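Local coordinates for leucyl aminopeptidase (Trypanosoma brucei brucei, PDB 5NTD), which cleaves amino-terminal residues, leucine in particular, from peptides as a manganese-bound M17 metallo-aminopeptidase that is inhibited by bestatin, at the interface of chains A and B. Sequence-based numbering; all coordinates share one arbitrary frame. Chains: chain A/B, leucyl aminopeptidase.

The interface of chains A and B. Residues chain A 216-218, 293, 308-310; chain B 352-355.
A mixed polar and apolar contact, a loop of chain B against chain A, joins two copies of the aminopeptidase, part of a subunit interface in the deposited hexamer, the form typical of M17 enzymes. B:Asp354 sets its carboxylate against the backbone at the start of a 3-10 helix of chain A. Its OD1 accepts a hydrogen bond from the backbone N of A:Leu308 at 2.8 Å, on the syn side, near the carboxylate plane. Its OD2 takes the backbone N of A:Lys310, also at 2.8 Å and nearly in line with the C-O bond. The helix start may help to stabilise this negative group. The aliphatic part of A:Lys310 runs past the carboxylate, extended beyond CG. This carries NZ to a water that also bonds the backbone O of B:Asp354. With CG anti to its backbone N (chi1 -165°), A:Tyr293 points its ring toward chain B, where its hydroxyl OH donates to the backbone O of B:Asn353 at 2.7 Å. The ring edge lies beside OD2 of B:Asp354. One ring face carries CD of B:Arg352, 3.7 Å from the ring centroid. The guanidinium stands 76° to the ring plane, and A:Pro217 CB covers one of its faces. Within chain B, NH2 of B:Arg352 forms a salt bridge to OD1 of B:Asp355 at 3.2 Å. The backbone N of B:Arg352 bonds OD2 from above the carboxylate plane. These bonds may steady B:Asp355 where it slides past A:Asn218, amide and carboxylate planes 81° apart. Chain B contributes a loop just before strand 356-358. Chain A supplies the loop after helix 196-214, strand 293-294 and the start of 3-10 helix 309-313, all within its catalytic domain.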
loop_
_atom_site.group_PDB
_atom_site.type_symbol
_atom_site.label_atom_id
_atom_site.label_comp_id
_atom_site.label_asym_id
_atom_site.label_seq_id
_atom_site.Cartn_x
_atom_site.Cartn_y
_atom_site.Cartn_z
ATOM N N PRO A 216 10.850 28.014 -5.350
ATOM C CA PRO A 216 10.816 27.020 -4.302
ATOM C C PRO A 216 10.582 27.651 -2.943
ATOM O O PRO A 216 10.869 28.840 -2.775
ATOM C CB PRO A 216 12.201 26.391 -4.398
ATOM C CG PRO A 216 13.067 27.513 -4.854
ATOM C CD PRO A 216 12.222 28.280 -5.813
ATOM N N PRO A 217 10.132 26.866 -1.964
ATOM C CA PRO A 217 9.835 27.432 -0.678
ATOM C C PRO A 217 11.028 27.940 0.120
ATOM O O PRO A 217 10.844 28.653 1.074
ATOM C CB PRO A 217 9.149 26.283 0.066
ATOM C CG PRO A 217 8.826 25.267 -0.954
ATOM C CD PRO A 217 9.870 25.428 -1.987
ATOM N N ASN A 218 12.236 27.551 -0.262
ATOM C CA ASN A 218 13.440 28.089 0.394
ATOM C C ASN A 218 13.667 29.559 -0.002
ATOM O O ASN A 218 14.367 30.275 0.679
ATOM C CB ASN A 218 14.687 27.224 0.174
ATOM C CG ASN A 218 15.094 27.137 -1.273
ATOM O OD1 ASN A 218 14.536 26.367 -2.035
ATOM N ND2 ASN A 218 16.026 27.979 -1.674
ATOM N N TYR A 293 4.424 26.014 1.483
ATOM C CA TYR A 293 4.667 24.560 1.300
ATOM C C TYR A 293 3.726 23.744 2.166
ATOM O O TYR A 293 3.509 24.053 3.326
ATOM C CB TYR A 293 6.109 24.218 1.646
ATOM C CG TYR A 293 6.573 22.868 1.175
ATOM C CD1 TYR A 293 6.703 22.589 -0.177
ATOM C CD2 TYR A 293 6.919 21.884 2.084
ATOM C CE1 TYR A 293 7.150 21.355 -0.608
ATOM C CE2 TYR A 293 7.384 20.663 1.678
ATOM C CZ TYR A 293 7.526 20.413 0.316
ATOM O OH TYR A 293 7.993 19.199 -0.096
ATOM N N LEU A 308 6.057 19.457 -5.656
ATOM C CA LEU A 308 5.166 20.469 -6.272
ATOM C C LEU A 308 4.171 21.142 -5.313
ATOM O O LEU A 308 3.367 21.950 -5.741
ATOM C CB LEU A 308 4.466 19.909 -7.532
ATOM C CG LEU A 308 5.446 19.444 -8.650
ATOM C CD1 LEU A 308 4.664 19.059 -9.909
ATOM C CD2 LEU A 308 6.579 20.430 -9.010
ATOM N N MET A 309 4.260 20.843 -4.026
ATOM C CA MET A 309 3.462 21.576 -3.017
ATOM C C MET A 309 3.996 23.003 -2.743
ATOM O O MET A 309 3.413 23.755 -2.003
ATOM C CB MET A 309 3.257 20.771 -1.728
ATOM C CG MET A 309 2.375 19.550 -1.924
ATOM S SD MET A 309 0.687 20.009 -2.418
ATOM C CE MET A 309 0.353 18.841 -3.717
ATOM N N LYS A 310 5.108 23.355 -3.368
ATOM C CA LYS A 310 5.536 24.784 -3.490
ATOM C C LYS A 310 4.506 25.597 -4.286
ATOM O O LYS A 310 4.418 26.800 -4.150
ATOM C CB LYS A 310 6.913 24.957 -4.146
ATOM C CG LYS A 310 6.916 24.670 -5.644
ATOM C CD LYS A 310 8.259 24.867 -6.319
ATOM C CE LYS A 310 8.185 24.406 -7.754
ATOM N NZ LYS A 310 9.340 24.768 -8.579
ATOM N N ARG B 352 13.418 20.629 1.720
ATOM C CA ARG B 352 12.140 20.166 1.208
ATOM C C ARG B 352 12.217 19.483 -0.122
ATOM O O ARG B 352 13.134 19.667 -0.885
ATOM C CB ARG B 352 11.160 21.319 1.079
ATOM C CG ARG B 352 10.974 22.145 2.330
ATOM C CD ARG B 352 10.091 23.342 1.994
ATOM N NE ARG B 352 9.937 24.314 3.066
ATOM C CZ ARG B 352 10.808 25.287 3.351
ATOM N NH1 ARG B 352 10.538 26.117 4.316
ATOM N NH2 ARG B 352 11.945 25.430 2.654
ATOM N N ASN B 353 11.203 18.684 -0.359
ATOM C CA ASN B 353 10.919 18.145 -1.688
ATOM C C ASN B 353 10.320 19.246 -2.556
ATOM O O ASN B 353 9.117 19.467 -2.551
ATOM C CB ASN B 353 9.946 16.947 -1.618
ATOM C CG ASN B 353 10.437 15.860 -0.683
ATOM O OD1 ASN B 353 11.480 15.278 -0.917
ATOM N ND2 ASN B 353 9.699 15.611 0.384
ATOM N N ASP B 354 11.189 19.937 -3.273
ATOM C CA ASP B 354 10.919 21.206 -4.067
ATOM C C ASP B 354 12.020 22.256 -3.900
ATOM O O ASP B 354 12.189 23.115 -4.759
ATOM C CB ASP B 354 9.617 21.954 -3.684
ATOM C CG ASP B 354 8.420 21.479 -4.458
ATOM O OD1 ASP B 354 8.593 20.738 -5.454
ATOM O OD2 ASP B 354 7.300 21.762 -4.023
ATOM N N ASP B 355 12.728 22.204 -2.776
ATOM C CA ASP B 355 13.771 23.163 -2.512
ATOM C C ASP B 355 14.864 23.045 -3.610
ATOM O O ASP B 355 15.085 21.998 -4.176
ATOM C CB ASP B 355 14.421 22.977 -1.162
ATOM C CG ASP B 355 13.652 23.622 -0.028
ATOM O OD1 ASP B 355 12.673 24.335 -0.241
ATOM O OD2 ASP B 355 14.047 23.393 1.121
HETATM O O HOH W 1 11.329 23.407 -7.319
#